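Local coordinates for uncharacterized peroxidase-related protein (Silicibacter sp., PDB 2PFX), which is of unknown function but is probably an AhpD-like, peroxidase-related oxidoreductase of the carboxymuconolactone decarboxylase family, at residues Asn84-Cys89 with Met170-Ala175; Val37-Lys42 with Met181-Tyr186. All blocks are in the same frame, centred on the assembly; numbering follows the deposited sequence.

Contact 1: Asn84-Cys89 with Met170-Ala175; sequences NKCFYC and MTNRVA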
loop_
_atom_site.group_PDB
_atom_site.type_symbol
_atom_site.label_atom_id
_atom_site.label_comp_id
_atom_site.label_asym_id
_atom_site.label_seq_id
_atom_site.Cartn_x
_atom_site.Cartn_y
_atom_site.Cartn_z
ATOM N N ASN A 84 -3.681 -6.773 -11.612
ATOM C CA ASN A 84 -2.278 -6.630 -11.988
ATOM C C ASN A 84 -2.035 -5.691 -13.164
ATOM O O ASN A 84 -0.860 -5.440 -13.502
ATOM C CB ASN A 84 -1.680 -7.987 -12.362
ATOM C CG ASN A 84 -1.573 -8.894 -11.150
ATOM O OD1 ASN A 84 -1.324 -8.441 -10.037
ATOM N ND2 ASN A 84 -1.761 -10.164 -11.394
ATOM N N LYS A 85 -3.083 -5.153 -13.747
ATOM C CA LYS A 85 -3.004 -4.207 -14.862
ATOM C C LYS A 85 -2.148 -4.731 -16.005
ATOM O O LYS A 85 -1.278 -4.070 -16.586
ATOM C CB LYS A 85 -2.523 -2.842 -14.357
ATOM C CG LYS A 85 -3.345 -2.282 -13.219
ATOM C CD LYS A 85 -3.611 -0.795 -13.175
ATOM C CE LYS A 85 -5.063 -0.401 -13.379
ATOM N NZ LYS A 85 -5.758 0.150 -12.180
ATOM N N CYS A 86 -2.439 -5.985 -16.343
ATOM C CA CYS A 86 -1.812 -6.678 -17.443
ATOM C C CYS A 86 -2.529 -6.451 -18.766
ATOM O O CYS A 86 -3.546 -7.058 -19.058
ATOM C CB CYS A 86 -1.773 -8.185 -17.156
ATOM S SG CYS A 86 -0.792 -8.982 -18.488
ATOM N N PHE A 87 -1.987 -5.570 -19.598
ATOM C CA PHE A 87 -2.544 -5.266 -20.914
ATOM C C PHE A 87 -2.796 -6.490 -21.778
ATOM O O PHE A 87 -3.899 -6.595 -22.326
ATOM C CB PHE A 87 -1.600 -4.288 -21.656
ATOM C CG PHE A 87 -2.131 -3.808 -22.994
ATOM C CD1 PHE A 87 -3.334 -3.157 -23.163
ATOM C CD2 PHE A 87 -1.379 -4.053 -24.136
ATOM C CE1 PHE A 87 -3.792 -2.787 -24.412
ATOM C CE2 PHE A 87 -1.818 -3.664 -25.375
ATOM C CZ PHE A 87 -3.035 -3.020 -25.540
ATOM N N TYR A 88 -1.813 -7.376 -21.944
ATOM C CA TYR A 88 -1.949 -8.533 -22.816
ATOM C C TYR A 88 -3.221 -9.296 -22.416
ATOM O O TYR A 88 -4.068 -9.666 -23.230
ATOM C CB TYR A 88 -0.715 -9.471 -22.811
ATOM C CG TYR A 88 -0.924 -10.665 -23.727
ATOM C CD1 TYR A 88 -1.538 -11.867 -23.392
ATOM C CD2 TYR A 88 -0.455 -10.587 -25.046
ATOM C CE1 TYR A 88 -1.705 -12.903 -24.256
ATOM C CE2 TYR A 88 -0.616 -11.627 -25.937
ATOM C CZ TYR A 88 -1.242 -12.785 -25.547
ATOM O OH TYR A 88 -1.420 -13.856 -26.383
ATOM N N CYS A 89 -3.236 -9.641 -21.135
ATOM C CA CYS A 89 -4.195 -10.620 -20.645
ATOM C C CYS A 89 -5.564 -9.966 -20.567
ATOM O O CYS A 89 -6.573 -10.631 -20.785
ATOM C CB CYS A 89 -3.712 -11.144 -19.288
ATOM S SG CYS A 89 -2.139 -12.057 -19.379
HETATM N N MSE A 170 0.930 -15.675 -12.720
HETATM C CA MSE A 170 2.181 -15.991 -13.411
HETATM C C MSE A 170 2.159 -15.270 -14.765
HETATM O O MSE A 170 3.051 -14.489 -15.077
HETATM C CB MSE A 170 2.430 -17.469 -13.645
HETATM C CG MSE A 170 3.539 -17.807 -14.652
HETATM SE SE MSE A 170 3.789 -19.727 -14.782
HETATM C CE MSE A 170 2.338 -19.875 -16.039
ATOM N N THR A 171 1.127 -15.557 -15.540
ATOM C CA THR A 171 1.153 -15.088 -16.923
ATOM C C THR A 171 1.062 -13.585 -16.983
ATOM O O THR A 171 1.693 -12.956 -17.845
ATOM C CB THR A 171 0.083 -15.750 -17.815
ATOM O OG1 THR A 171 -1.236 -15.360 -17.459
ATOM C CG2 THR A 171 0.133 -17.263 -17.648
ATOM N N ASN A 172 0.326 -12.943 -16.079
ATOM C CA ASN A 172 0.350 -11.481 -16.083
ATOM C C ASN A 172 1.759 -10.927 -15.916
ATOM O O ASN A 172 2.068 -9.955 -16.588
ATOM C CB ASN A 172 -0.472 -10.913 -14.944
ATOM C CG ASN A 172 -1.944 -11.144 -14.940
ATOM O OD1 ASN A 172 -2.641 -10.718 -14.020
ATOM N ND2 ASN A 172 -2.371 -11.878 -15.947
ATOM N N ARG A 173 2.519 -11.560 -15.038
ATOM C CA ARG A 173 3.854 -11.037 -14.692
ATOM C C ARG A 173 4.814 -11.218 -15.845
ATOM O O ARG A 173 5.622 -10.348 -16.183
ATOM C CB ARG A 173 4.320 -11.710 -13.392
ATOM C CG ARG A 173 3.519 -11.158 -12.196
ATOM C CD ARG A 173 3.989 -11.653 -10.837
ATOM N NE ARG A 173 3.405 -10.763 -9.836
ATOM C CZ ARG A 173 2.197 -10.776 -9.323
ATOM N NH1 ARG A 173 1.330 -11.701 -9.698
ATOM N NH2 ARG A 173 1.849 -9.861 -8.427
ATOM N N VAL A 174 4.707 -12.406 -16.460
ATOM C CA VAL A 174 5.570 -12.656 -17.612
ATOM C C VAL A 174 5.236 -11.691 -18.733
ATOM O O VAL A 174 6.102 -11.084 -19.379
ATOM C CB VAL A 174 5.398 -14.119 -18.043
ATOM C CG1 VAL A 174 6.127 -14.343 -19.373
ATOM C CG2 VAL A 174 5.905 -15.067 -16.968
ATOM N N ALA A 175 3.933 -11.520 -18.988
ATOM C CA ALA A 175 3.539 -10.669 -20.105
ATOM C C ALA A 175 3.963 -9.233 -19.867
ATOM O O ALA A 175 4.545 -8.593 -20.731
ATOM C CB ALA A 175 2.034 -10.757 -20.360
HETATM O O HOH W 1 -0.791 -9.338 -7.637
#

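Contact 2: Val37-Lys42 with Met181-Tyr186; sequences VPNVLK and MPNAEY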
loop_
_atom_site.group_PDB
_atom_site.type_symbol
_atom_site.label_atom_id
_atom_site.label_comp_id
_atom_site.label_asym_id
_atom_site.label_seq_id
_atom_site.Cartn_x
_atom_site.Cartn_y
_atom_site.Cartn_z
ATOM N N VAL A 37 -2.921 -16.628 -34.538
ATOM C CA VAL A 37 -1.970 -17.265 -33.628
ATOM C C VAL A 37 -1.681 -16.331 -32.459
ATOM O O VAL A 37 -1.005 -15.299 -32.650
ATOM C CB VAL A 37 -0.664 -17.648 -34.346
ATOM C CG1 VAL A 37 0.285 -18.342 -33.382
ATOM C CG2 VAL A 37 -0.988 -18.570 -35.511
ATOM N N PRO A 38 -2.218 -16.656 -31.289
ATOM C CA PRO A 38 -1.999 -15.796 -30.128
ATOM C C PRO A 38 -0.516 -15.564 -29.869
ATOM O O PRO A 38 0.320 -16.463 -29.867
ATOM C CB PRO A 38 -2.646 -16.568 -28.974
ATOM C CG PRO A 38 -3.746 -17.313 -29.668
ATOM C CD PRO A 38 -3.110 -17.778 -30.964
ATOM N N ASN A 39 -0.208 -14.293 -29.628
ATOM C CA ASN A 39 1.195 -13.915 -29.460
ATOM C C ASN A 39 1.885 -14.533 -28.275
ATOM O O ASN A 39 3.100 -14.718 -28.287
ATOM C CB ASN A 39 1.285 -12.373 -29.354
ATOM C CG ASN A 39 1.291 -11.712 -30.726
ATOM O OD1 ASN A 39 1.488 -12.366 -31.752
ATOM N ND2 ASN A 39 1.092 -10.396 -30.773
ATOM N N VAL A 40 1.171 -14.887 -27.197
ATOM C CA VAL A 40 1.826 -15.614 -26.125
ATOM C C VAL A 40 2.429 -16.918 -26.624
ATOM O O VAL A 40 3.482 -17.362 -26.181
ATOM C CB VAL A 40 0.843 -15.888 -24.969
ATOM C CG1 VAL A 40 -0.292 -16.789 -25.413
ATOM C CG2 VAL A 40 1.587 -16.498 -23.788
ATOM N N LEU A 41 1.743 -17.555 -27.585
ATOM C CA LEU A 41 2.307 -18.797 -28.096
ATOM C C LEU A 41 3.560 -18.536 -28.931
ATOM O O LEU A 41 4.513 -19.300 -28.828
ATOM C CB LEU A 41 1.278 -19.563 -28.916
ATOM C CG LEU A 41 0.018 -19.971 -28.161
ATOM C CD1 LEU A 41 -0.946 -20.615 -29.145
ATOM C CD2 LEU A 41 0.371 -20.860 -26.977
ATOM N N LYS A 42 3.544 -17.472 -29.718
ATOM C CA LYS A 42 4.761 -17.132 -30.476
ATOM C C LYS A 42 5.900 -16.831 -29.528
ATOM O O LYS A 42 7.071 -17.068 -29.848
ATOM C CB LYS A 42 4.492 -15.964 -31.416
ATOM C CG LYS A 42 3.333 -16.186 -32.380
ATOM C CD LYS A 42 3.088 -14.983 -33.285
ATOM C CE LYS A 42 2.348 -15.410 -34.546
ATOM N NZ LYS A 42 1.656 -14.251 -35.169
HETATM N N MSE A 181 2.773 -8.218 -26.364
HETATM C CA MSE A 181 1.687 -7.446 -26.969
HETATM C C MSE A 181 0.540 -8.305 -27.440
HETATM O O MSE A 181 0.738 -9.302 -28.146
HETATM C CB MSE A 181 2.288 -6.661 -28.144
HETATM C CG MSE A 181 3.048 -5.423 -27.709
HETATM SE SE MSE A 181 2.002 -4.136 -26.736
HETATM C CE MSE A 181 0.928 -3.716 -28.296
ATOM N N PRO A 182 -0.688 -7.956 -27.082
ATOM C CA PRO A 182 -1.816 -8.745 -27.619
ATOM C C PRO A 182 -2.087 -8.514 -29.101
ATOM O O PRO A 182 -1.892 -7.451 -29.692
ATOM C CB PRO A 182 -2.961 -8.262 -26.732
ATOM C CG PRO A 182 -2.589 -6.842 -26.433
ATOM C CD PRO A 182 -1.103 -6.864 -26.189
ATOM N N ASN A 183 -2.553 -9.584 -29.765
ATOM C CA ASN A 183 -2.885 -9.557 -31.174
ATOM C C ASN A 183 -3.917 -8.478 -31.426
ATOM O O ASN A 183 -4.926 -8.344 -30.745
ATOM C CB ASN A 183 -3.453 -10.893 -31.672
ATOM C CG ASN A 183 -2.541 -12.075 -31.431
ATOM O OD1 ASN A 183 -2.286 -12.378 -30.263
ATOM N ND2 ASN A 183 -2.071 -12.721 -32.498
ATOM N N ALA A 184 -3.675 -7.685 -32.460
ATOM C CA ALA A 184 -4.544 -6.533 -32.700
ATOM C C ALA A 184 -5.989 -6.945 -32.923
ATOM O O ALA A 184 -6.885 -6.147 -32.649
ATOM C CB ALA A 184 -4.000 -5.742 -33.883
ATOM N N GLU A 185 -6.202 -8.170 -33.377
ATOM C CA GLU A 185 -7.542 -8.618 -33.720
ATOM C C GLU A 185 -8.459 -8.668 -32.515
ATOM O O GLU A 185 -9.668 -8.518 -32.677
ATOM C CB GLU A 185 -7.523 -10.020 -34.346
ATOM C CG GLU A 185 -6.864 -10.037 -35.720
ATOM C CD GLU A 185 -5.439 -10.559 -35.648
ATOM O OE1 GLU A 185 -4.648 -9.970 -34.886
ATOM O OE2 GLU A 185 -5.115 -11.547 -36.338
ATOM N N TYR A 186 -7.896 -8.909 -31.336
ATOM C CA TYR A 186 -8.766 -9.056 -30.170
ATOM C C TYR A 186 -9.669 -7.874 -29.873
ATOM O O TYR A 186 -10.802 -8.027 -29.394
ATOM C CB TYR A 186 -7.882 -9.263 -28.945
ATOM C CG TYR A 186 -7.345 -10.658 -28.716
ATOM C CD1 TYR A 186 -8.146 -11.781 -28.645
ATOM C CD2 TYR A 186 -5.966 -10.859 -28.545
ATOM C CE1 TYR A 186 -7.627 -13.046 -28.425
ATOM C CE2 TYR A 186 -5.451 -12.114 -28.325
ATOM C CZ TYR A 186 -6.271 -13.217 -28.263
ATOM O OH TYR A 186 -5.693 -14.457 -28.047
#

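Contact 1: Asn84-Cys89 with Met170-Ala175
The turn carrying C86 into helix 87-101 comes up against helix 155-178, with the CA atoms of C86 and N172 5.4 Å apart. N172 has the largest share of the contact. Its CG lies anti to the carbonyl carbon (chi1 -65°), which carries the amide out over the turn. There OD1 takes a nearly straight bond (166°) from N84 ND2 at 2.8 Å, the two amides standing almost perpendicular. The other arm, ND2, points to C89, 3.4 Å from its SG, while the CB of C86 packs on the N172 amide carbon. Past it, A175 CB meets C86 SG at 3.8 Å and Y88 CB. C86 sits at the N-cap, and its SG accepts a weak bond from C89 N. At the N84 end, a water links N84 OD1 to R173 NH2. N84 and R173 both bond to N169 of their own chain, and R173 to backbone oxygens of M133 and T134 of the second subunit. The SG atoms of C86 and C89, 3.5 Å apart, form no disulfide in this model. A CxxC pair at a helix start is the redox motif of AhpD-like proteins, so N172 and A175 form part of the wall around what is probably the reactive centre.

Contact 2: Val37-Lys42 with Met181-Tyr186
V37 meets N183 through its backbone: the ND2 of N183 donates to V37 O at 2.8 Å, coming from above the carbonyl plane and not along a lone pair. The side chain of V37 turns the other way, to F27 on helix 21-34. P38 follows at the N-cap position of helix 39-44. The N183 amide reaches past it, with OD1 3.4 Å from P38 CA, and the hydroxyl of Y186 rests 3.8 Å from P38 CG, tip against ring carbon. N39, the first helical residue, gives its backbone N to N183 OD1 at 2.9 Å, on a lone pair in the carbonyl plane. A single asparagine amide therefore spans the proline, using its N-H on the carbonyl before it and its C=O on the N-H after it. The N183 CG lies anti to the carbonyl carbon (chi1 -57°), which brings both ends of the amide to this backbone. The side chain of N39 bonds in the opposite direction: its ND2 donates to M181 O at 2.9 Å in a nearly straight bond (167°), and also to E7 from the N-terminal segment. The N39 and N183 amides lie stacked, their planes 29° apart. Beyond N39 the helix is covered by helices 21-34 and 48-63. What results is a reciprocal pair of asparagines, each bonding to the other segment's backbone. It joins the start of a short helix, where one amide brackets P38, to the C-terminal tail of an all-helical, AhpD-like fold.

From the N terminus, the chain runs through helix 21-34 to residues 37-42, the first half of contact 2, whose partner follows only after helix 155-178. Contact 2 thus closes a loop of 138 residues. Within that loop, contact 1 closes a shorter one of 80 residues, pairing the start of helix 87-101 with the last turns of helix 155-178, so the two are nested and do not cross. Y88 joins them: its OH lies 2.9 Å from V40 N, a probable hydrogen bond, and its ring packs on P182, as does F87. The CxxC helix, the short helix 39-44 and the C-terminal tail are therefore tied into one cluster.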